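Side-chain contacts in Cfl (Pectobacterium brasiliense, PDB 7A9J), which probably activates carboxylic acids such as coronafacic acid with ATP and joins them to an amine as amides: residues Phe83-Thr88 with Asp236-Trp241; Ala91-Lys94 with Val98-Pro101; Pro229-Leu234 with Ile243-Ala248. The protein carries 1 engineered substitution. All coordinates share one frame; numbering follows the deposited sequence. Where two conformers were deposited one is given.

Overall arrangement
All three contacts lie in the large AMP-binding part of the chain and are built almost wholly from buried apolar side chains, yet each joins a different pair of elements. Interactions 1 and 2 share helix 83-95, and interactions 1 and 3 share helix 240-251, so interaction 1 stands between the other two, its centre about 10 Å from the centre of each. Interaction 1 is aliphatic, long-range in sequence and continuous with the ligand pocket. Interaction 2 brings an aromatic ring into a local helix-strand pair, its centre about 20 Å from the centre of the chain. Interaction 3, whose centre is nearest that of the chain (about 12 Å), mixes isoleucines with a serine hydroxyl.

Interaction 1. Residues Phe83-Thr88 with Asp236-Trp241; sequences FELIAT and DLISPW. With R4Z (6-ethyl-1-oxidanylidene-indene-4-carboxylic acid), chain B.
Leu85 and Leu237 meet as two leucines sliding past each other in opposite directions. Methyl CD2 of Leu85 is pressed against the branch point of its partner, 3.6 Å from Leu237 CG, while Leu237 CD2 lies 3.8 Å from Leu85 CG, so each branch point receives a methyl from the other. Both side chains hold CG trans to the backbone N (chi1 178° and 179°), which stretches them toward one another. Ile238 crosses Leu85 at about a right angle, and its CD1 touches Leu85 CD1 at 3.9 Å. Ile86 adds a looser flank, with its CB 4.3 Å from Leu237 CD2.

A type I turn from Asp236 to Ser239, closed by Ser239 N to Asp236 O, presents the two apolar residues just ahead of helix 240-251. Beyond the turn, Trp241 lays one ring face under the bound indene acid, with C03 of R4Z 3.7 Å above the plane, and Pro240 CB touches the ligand's ethyl methyl C14. The packed turn thus leads directly into the wall of the ligand pocket. Asn81 and Tyr89 hydrogen-bond the backbone N and O of Leu237, Ile77 of strand 74-78 backs Leu85 and Ile238, and Leu237 packs on Thr246 of helix 240-251.

Interaction 2. Residues Ala91-Lys94 with Val98-Pro101; sequences ACLK and VFVP
Phe99 turns its ring toward helix 83-95, where Cys92 and Leu93 receive it along one side. Leu93 comes in at the ring edge: its methyl CD2 lies in the ring plane, 3.9 Å from Phe99 CE2, and CG of the same leucine is equally close to that carbon. The two side chains cross obliquely. Cys92 meets the ring nearer its root, with CB 4.0 Å from Phe99 CD2, and its sulfur stands 4.1 Å from Phe99 CB. The contact is therefore one of van der Waals packing, in which consecutive helix residues follow one side of the phenylalanine from its stem to its outer carbons.

The torsions explain this division. In Phe99, CB already points to the helix, and chi1 56° tucks the ring in between the backbone N and carbonyl carbon, with its CD2-CE2 side against Cys92 and Leu93. In Leu93, CG lies trans to the carbonyl carbon (chi1 -75°), and the branch swings back to the ring although its CB does not point at the strand segment.

Further side chains pack on these residues. The ring of Tyr89, one helical turn before Leu93, meets that of Phe99 with planes about 35° apart, while Phe25 of helix 24-34 packs against Leu93. The helix and strand belong to the beta-alpha-beta unit formed by strand 74-78, helix 83-95 and strand 98-101. Strand 98-101 is an outermost strand of the five parallel ones, bonded to 74-78 through Val98 and Val100, and the backbone of Phe99 bonds on to Ala184 and Ile186 of strand 183-188.

Interaction 3. Residues Pro229-Leu234 with Ile243-Ala248; sequences PAILSL and ILITFA
Strand 230-233 and helix 240-251 form the first half of a beta-alpha-beta unit completed by strand 255-257, and Ile245 packs its side chain back onto the strand. It uses two branches. Methyl CG2 meets CG2 of Ile231 at 3.7 Å, the two isoleucines crossing at a slant, while CD1 reaches further along the strand to Ser233, 3.9 Å from its OG and 4.1 Å from its CB. With CG1 trans to the carbonyl carbon (chi1 -74°) and CD1 trans to CA (chi2 165°), the two methyls lie side by side on the strand-facing side of Ile245 and meet strand positions two residues apart. Trp278 of the neighbouring strand 278-281 packs on both Ile231 and Ile245. Leu244, the preceding helix residue, belongs to the pocket of the bound indene acid and packs against helix 203-214.

The polar atom that touches Ile245 has partners of its own: Ser233 OG is hydrogen-bonded to Ser242 OG, near the start of the helix, and has a weak bond with Val235 N. Its approach to Ile245 CD1 is thus plain van der Waals contact, and strand and helix are joined by apolar packing beside a serine-serine hydrogen bond.

Interaction 1. Residues Phe83-Thr88 with Asp236-Trp241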
loop_
_atom_site.group_PDB
_atom_site.type_symbol
_atom_site.label_atom_id
_atom_site.label_comp_id
_atom_site.label_asym_id
_atom_site.label_seq_id
_atom_site.Cartn_x
_atom_site.Cartn_y
_atom_site.Cartn_z
ATOM N N PHE A 83 -13.273 14.694 -2.884
ATOM C CA PHE A 83 -14.264 13.999 -3.699
ATOM C C PHE A 83 -13.961 14.212 -5.193
ATOM O O PHE A 83 -14.242 13.351 -6.036
ATOM C CB PHE A 83 -15.686 14.560 -3.428
ATOM C CG PHE A 83 -16.191 14.385 -2.013
ATOM C CD1 PHE A 83 -15.509 13.548 -1.086
ATOM C CD2 PHE A 83 -17.382 15.018 -1.627
ATOM C CE1 PHE A 83 -16.029 13.396 0.209
ATOM C CE2 PHE A 83 -17.908 14.901 -0.355
ATOM C CZ PHE A 83 -17.237 14.074 0.593
ATOM N N GLU A 84 -13.360 15.359 -5.519
ATOM C CA GLU A 84 -13.026 15.633 -6.910
ATOM C C GLU A 84 -12.028 14.637 -7.460
ATOM O O GLU A 84 -12.081 14.350 -8.676
ATOM C CB GLU A 84 -12.458 17.059 -7.082
ATOM C CG GLU A 84 -13.558 18.116 -6.905
ATOM C CD GLU A 84 -13.898 18.395 -5.431
ATOM O OE1 GLU A 84 -13.226 17.907 -4.498
ATOM O OE2 GLU A 84 -14.849 19.167 -5.215
ATOM N N LEU A 85 -11.147 14.074 -6.595
ATOM C CA LEU A 85 -10.144 13.135 -7.092
ATOM C C LEU A 85 -10.825 11.862 -7.578
ATOM O O LEU A 85 -10.574 11.405 -8.706
ATOM C CB LEU A 85 -9.104 12.832 -5.980
ATOM C CG LEU A 85 -8.016 11.811 -6.365
ATOM C CD1 LEU A 85 -7.419 12.145 -7.764
ATOM C CD2 LEU A 85 -6.923 11.844 -5.286
ATOM N N ILE A 86 -11.720 11.289 -6.766
ATOM C CA ILE A 86 -12.348 10.045 -7.209
ATOM C C ILE A 86 -13.316 10.322 -8.363
ATOM O O ILE A 86 -13.418 9.517 -9.304
ATOM C CB ILE A 86 -13.011 9.324 -6.015
ATOM C CG1 ILE A 86 -13.641 7.975 -6.476
ATOM C CG2 ILE A 86 -14.023 10.265 -5.323
ATOM C CD1 ILE A 86 -12.631 6.953 -7.166
ATOM N N ALA A 87 -13.975 11.488 -8.370
ATOM C CA ALA A 87 -14.817 11.806 -9.506
ATOM C C ALA A 87 -14.001 11.909 -10.791
ATOM O O ALA A 87 -14.464 11.489 -11.872
ATOM C CB ALA A 87 -15.575 13.098 -9.207
ATOM N N THR A 88 -12.791 12.492 -10.693
ATOM C CA THR A 88 -11.959 12.674 -11.878
ATOM C C THR A 88 -11.469 11.340 -12.400
ATOM O O THR A 88 -11.452 11.126 -13.608
ATOM C CB THR A 88 -10.761 13.572 -11.530
ATOM O OG1 THR A 88 -11.266 14.894 -11.237
ATOM C CG2 THR A 88 -9.776 13.657 -12.700
ATOM N N ASP A 236 -2.560 7.727 0.599
ATOM C CA ASP A 236 -3.158 8.743 -0.270
ATOM C C ASP A 236 -3.932 8.137 -1.426
ATOM O O ASP A 236 -3.498 7.175 -2.075
ATOM C CB ASP A 236 -2.093 9.687 -0.872
ATOM C CG ASP A 236 -1.255 10.428 0.156
ATOM O OD1 ASP A 236 -1.701 10.669 1.299
ATOM O OD2 ASP A 236 -0.136 10.818 -0.219
ATOM N N LEU A 237 -5.067 8.801 -1.758
ATOM C CA LEU A 237 -5.908 8.338 -2.855
ATOM C C LEU A 237 -5.228 8.488 -4.213
ATOM O O LEU A 237 -5.653 7.869 -5.185
ATOM C CB LEU A 237 -7.253 9.131 -2.827
ATOM C CG LEU A 237 -8.269 8.805 -3.928
ATOM C CD1 LEU A 237 -8.620 7.316 -3.989
ATOM C CD2 LEU A 237 -9.515 9.722 -3.598
ATOM N N ILE A 238 -4.154 9.259 -4.286
ATOM C CA ILE A 238 -3.359 9.335 -5.513
ATOM C C ILE A 238 -2.498 8.087 -5.690
ATOM O O ILE A 238 -1.946 7.871 -6.763
ATOM C CB ILE A 238 -2.543 10.637 -5.456
ATOM C CG1 ILE A 238 -2.274 11.235 -6.859
ATOM C CG2 ILE A 238 -1.212 10.425 -4.776
ATOM C CD1 ILE A 238 -3.538 11.726 -7.627
ATOM N N SER A 239 -2.422 7.249 -4.688
ATOM C CA SER A 239 -1.517 6.063 -4.778
ATOM C C SER A 239 -2.293 4.831 -5.265
ATOM O O SER A 239 -3.423 4.598 -4.843
ATOM C CB SER A 239 -0.931 5.792 -3.406
ATOM O OG SER A 239 0.025 4.728 -3.496
ATOM N N PRO A 240 -1.771 4.010 -6.159
ATOM C CA PRO A 240 -2.566 2.898 -6.742
ATOM C C PRO A 240 -3.306 1.960 -5.781
ATOM O O PRO A 240 -4.449 1.621 -6.060
ATOM C CB PRO A 240 -1.489 2.085 -7.513
ATOM C CG PRO A 240 -0.603 3.116 -8.053
ATOM C CD PRO A 240 -0.453 4.145 -6.835
ATOM N N TRP A 241 -2.711 1.541 -4.656
ATOM C CA TRP A 241 -3.498 0.675 -3.773
ATOM C C TRP A 241 -4.815 1.352 -3.324
ATOM O O TRP A 241 -5.860 0.709 -3.278
ATOM C CB TRP A 241 -2.684 0.284 -2.547
ATOM C CG TRP A 241 -3.325 -0.775 -1.686
ATOM C CD1 TRP A 241 -4.152 -1.799 -2.087
ATOM C CD2 TRP A 241 -3.133 -0.920 -0.284
ATOM N NE1 TRP A 241 -4.523 -2.573 -0.982
ATOM C CE2 TRP A 241 -3.914 -2.041 0.129
ATOM C CE3 TRP A 241 -2.391 -0.197 0.662
ATOM C CZ2 TRP A 241 -3.984 -2.446 1.460
ATOM C CZ3 TRP A 241 -2.450 -0.583 1.963
ATOM C CH2 TRP A 241 -3.267 -1.687 2.354
HETATM C C13 R4Z B . -0.791 -2.568 -6.396
HETATM C C15 R4Z B . -1.035 -3.547 -4.068
HETATM C C02 R4Z B . -1.245 -4.360 -1.608
HETATM C C03 R4Z B . -0.804 -4.021 -0.329
HETATM C C04 R4Z B . 0.164 -2.856 -0.541
HETATM C C05 R4Z B . -0.798 -3.546 -2.703
HETATM C C06 R4Z B . 0.059 -2.570 -2.133
HETATM C C07 R4Z B . 0.624 -1.617 -2.973
HETATM C C08 R4Z B . 1.555 -0.549 -2.378
HETATM C C11 R4Z B . 0.343 -1.606 -4.338
HETATM C C12 R4Z B . -0.495 -2.573 -4.910
HETATM C C14 R4Z B . -1.848 -1.481 -6.743
HETATM O O01 R4Z B . -1.972 -5.303 -1.781
HETATM O O09 R4Z B . 1.814 0.456 -3.094
HETATM O O10 R4Z B . 2.073 -0.655 -1.220
#

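Interaction 2. Residues Ala91-Lys94 with Val98-Pro101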
loop_
_atom_site.group_PDB
_atom_site.type_symbol
_atom_site.label_atom_id
_atom_site.label_comp_id
_atom_site.label_asym_id
_atom_site.label_seq_id
_atom_site.Cartn_x
_atom_site.Cartn_y
_atom_site.Cartn_z
ATOM N N ALA A 91 -14.378 10.010 -14.277
ATOM C CA ALA A 91 -14.613 10.740 -15.524
ATOM C C ALA A 91 -13.614 10.341 -16.617
ATOM O O ALA A 91 -14.005 10.242 -17.802
ATOM C CB ALA A 91 -14.608 12.261 -15.292
ATOM N N CYS A 92 -12.324 10.146 -16.243
ATOM C CA CYS A 92 -11.320 9.700 -17.195
ATOM C C CYS A 92 -11.688 8.335 -17.744
ATOM O O CYS A 92 -11.666 8.103 -18.962
ATOM C CB CYS A 92 -9.959 9.625 -16.493
ATOM S SG CYS A 92 -9.318 11.273 -16.159
ATOM N N LEU A 93 -12.090 7.442 -16.837
ATOM C CA LEU A 93 -12.522 6.103 -17.241
ATOM C C LEU A 93 -13.722 6.152 -18.172
ATOM O O LEU A 93 -13.786 5.395 -19.153
ATOM C CB LEU A 93 -12.872 5.286 -15.990
ATOM C CG LEU A 93 -11.605 4.824 -15.212
ATOM C CD1 LEU A 93 -12.020 4.311 -13.822
ATOM C CD2 LEU A 93 -10.815 3.772 -15.944
ATOM N N LYS A 94 -14.710 7.005 -17.848
ATOM C CA LYS A 94 -15.912 7.111 -18.646
ATOM C C LYS A 94 -15.584 7.458 -20.093
ATOM O O LYS A 94 -16.184 6.909 -21.023
ATOM C CB LYS A 94 -16.823 8.197 -18.034
ATOM C CG LYS A 94 -18.101 8.476 -18.802
ATOM C CD LYS A 94 -19.002 9.471 -18.008
ATOM C CE LYS A 94 -20.110 10.130 -18.906
ATOM N NZ LYS A 94 -21.007 9.133 -19.566
ATOM N N VAL A 98 -6.669 8.541 -20.300
ATOM C CA VAL A 98 -5.695 7.791 -19.509
ATOM C C VAL A 98 -5.271 8.645 -18.321
ATOM O O VAL A 98 -4.735 9.745 -18.494
ATOM C CB VAL A 98 -4.503 7.437 -20.403
ATOM C CG1 VAL A 98 -3.382 6.715 -19.614
ATOM C CG2 VAL A 98 -4.988 6.625 -21.584
ATOM N N PHE A 99 -5.513 8.173 -17.102
ATOM C CA PHE A 99 -5.101 9.012 -15.989
ATOM C C PHE A 99 -3.744 8.593 -15.440
ATOM O O PHE A 99 -3.394 7.413 -15.443
ATOM C CB PHE A 99 -6.119 9.070 -14.860
ATOM C CG PHE A 99 -6.531 7.738 -14.269
ATOM C CD1 PHE A 99 -5.996 7.334 -13.045
ATOM C CD2 PHE A 99 -7.515 6.960 -14.876
ATOM C CE1 PHE A 99 -6.406 6.151 -12.420
ATOM C CE2 PHE A 99 -7.944 5.739 -14.256
ATOM C CZ PHE A 99 -7.346 5.347 -13.018
ATOM N N VAL A 100 -2.981 9.594 -15.016
ATOM C CA VAL A 100 -1.568 9.417 -14.612
ATOM C C VAL A 100 -1.433 10.063 -13.238
ATOM O O VAL A 100 -1.143 11.258 -13.136
ATOM C CB VAL A 100 -0.580 10.045 -15.613
ATOM C CG1 VAL A 100 0.877 9.674 -15.204
ATOM C CG2 VAL A 100 -0.872 9.594 -17.030
ATOM N N PRO A 101 -1.647 9.313 -12.156
ATOM C CA PRO A 101 -1.582 9.902 -10.826
ATOM C C PRO A 101 -0.138 10.259 -10.458
ATOM O O PRO A 101 0.817 9.489 -10.711
ATOM C CB PRO A 101 -2.149 8.802 -9.916
ATOM C CG PRO A 101 -2.674 7.726 -10.828
ATOM C CD PRO A 101 -2.085 7.903 -12.173
#

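Interaction 3. Residues Pro229-Leu234 with Ile243-Ala248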
loop_
_atom_site.group_PDB
_atom_site.type_symbol
_atom_site.label_atom_id
_atom_site.label_comp_id
_atom_site.label_asym_id
_atom_site.label_seq_id
_atom_site.Cartn_x
_atom_site.Cartn_y
_atom_site.Cartn_z
ATOM N N PRO A 229 -21.254 0.032 5.958
ATOM C CA PRO A 229 -19.808 0.110 6.264
ATOM C C PRO A 229 -19.145 1.222 5.495
ATOM O O PRO A 229 -19.389 1.382 4.299
ATOM C CB PRO A 229 -19.246 -1.249 5.806
ATOM C CG PRO A 229 -20.397 -2.153 5.784
ATOM C CD PRO A 229 -21.581 -1.285 5.375
ATOM N N ALA A 230 -18.343 2.016 6.201
ATOM C CA ALA A 230 -17.444 2.990 5.592
ATOM C C ALA A 230 -16.020 2.428 5.585
ATOM O O ALA A 230 -15.543 1.889 6.583
ATOM C CB ALA A 230 -17.455 4.321 6.357
ATOM N N ILE A 231 -15.349 2.605 4.465
ATOM C CA ILE A 231 -14.008 2.066 4.190
ATOM C C ILE A 231 -13.062 3.239 4.235
ATOM O O ILE A 231 -13.310 4.254 3.581
ATOM C CB ILE A 231 -13.989 1.365 2.807
ATOM C CG1 ILE A 231 -14.408 -0.100 2.910
ATOM C CG2 ILE A 231 -12.621 1.470 2.066
ATOM C CD1 ILE A 231 -15.450 -0.414 3.871
ATOM N N LEU A 232 -11.939 3.091 4.968
ATOM C CA LEU A 232 -10.944 4.136 5.043
ATOM C C LEU A 232 -9.628 3.574 4.536
ATOM O O LEU A 232 -9.201 2.484 4.961
ATOM C CB LEU A 232 -10.754 4.622 6.480
ATOM C CG LEU A 232 -9.559 5.484 6.784
ATOM C CD1 LEU A 232 -9.647 6.769 5.963
ATOM C CD2 LEU A 232 -9.471 5.767 8.342
ATOM N N SER A 233 -8.972 4.312 3.658
ATOM C CA SER A 233 -7.576 3.971 3.339
ATOM C C SER A 233 -6.677 5.114 3.782
ATOM O O SER A 233 -6.861 6.260 3.338
ATOM C CB SER A 233 -7.378 3.695 1.840
ATOM O OG SER A 233 -5.969 3.474 1.607
ATOM N N LEU A 234 -5.680 4.796 4.644
ATOM C CA LEU A 234 -4.781 5.829 5.114
ATOM C C LEU A 234 -3.712 6.171 4.070
ATOM O O LEU A 234 -3.034 7.200 4.213
ATOM C CB LEU A 234 -4.099 5.376 6.415
ATOM C CG LEU A 234 -5.156 5.202 7.518
ATOM C CD1 LEU A 234 -4.502 4.577 8.729
ATOM C CD2 LEU A 234 -5.754 6.559 7.917
ATOM N N ILE A 243 -6.446 3.731 -4.902
ATOM C CA ILE A 243 -7.362 3.835 -6.046
ATOM C C ILE A 243 -8.177 2.557 -6.176
ATOM O O ILE A 243 -9.416 2.577 -6.289
ATOM C CB ILE A 243 -6.551 4.102 -7.327
ATOM C CG1 ILE A 243 -5.847 5.425 -7.205
ATOM C CG2 ILE A 243 -7.474 3.925 -8.578
ATOM C CD1 ILE A 243 -4.858 5.750 -8.359
ATOM N N LEU A 244 -7.482 1.404 -6.094
ATOM C CA LEU A 244 -8.157 0.138 -6.217
ATOM C C LEU A 244 -9.102 -0.087 -5.058
ATOM O O LEU A 244 -10.191 -0.642 -5.265
ATOM C CB LEU A 244 -7.126 -0.987 -6.282
ATOM C CG LEU A 244 -6.220 -0.974 -7.521
ATOM C CD1 LEU A 244 -5.237 -2.217 -7.413
ATOM C CD2 LEU A 244 -6.989 -1.108 -8.810
ATOM N N ILE A 245 -8.673 0.246 -3.843
ATOM C CA ILE A 245 -9.550 0.090 -2.678
ATOM C C ILE A 245 -10.804 0.920 -2.866
ATOM O O ILE A 245 -11.901 0.453 -2.587
ATOM C CB ILE A 245 -8.855 0.543 -1.389
ATOM C CG1 ILE A 245 -7.811 -0.520 -0.990
ATOM C CG2 ILE A 245 -9.856 0.708 -0.255
ATOM C CD1 ILE A 245 -6.824 0.037 0.078
ATOM N N THR A 246 -10.629 2.136 -3.351
ATOM C CA THR A 246 -11.779 3.038 -3.504
ATOM C C THR A 246 -12.762 2.506 -4.563
ATOM O O THR A 246 -13.978 2.468 -4.337
ATOM C CB THR A 246 -11.243 4.434 -3.838
ATOM O OG1 THR A 246 -10.403 4.881 -2.775
ATOM C CG2 THR A 246 -12.475 5.474 -4.048
ATOM N N PHE A 247 -12.271 2.100 -5.739
ATOM C CA PHE A 247 -13.143 1.525 -6.737
ATOM C C PHE A 247 -13.838 0.283 -6.190
ATOM O O PHE A 247 -15.041 0.085 -6.397
ATOM C CB PHE A 247 -12.400 1.106 -8.018
ATOM C CG PHE A 247 -11.793 2.245 -8.797
ATOM C CD1 PHE A 247 -12.437 3.511 -8.899
ATOM C CD2 PHE A 247 -10.677 2.020 -9.555
ATOM C CE1 PHE A 247 -11.843 4.512 -9.665
ATOM C CE2 PHE A 247 -10.087 3.030 -10.306
ATOM C CZ PHE A 247 -10.691 4.265 -10.413
ATOM N N ALA A 248 -13.078 -0.569 -5.496
ATOM C CA ALA A 248 -13.654 -1.827 -5.039
ATOM C C ALA A 248 -14.706 -1.594 -3.975
ATOM O O ALA A 248 -15.755 -2.246 -4.014
ATOM C CB ALA A 248 -12.527 -2.752 -4.472
#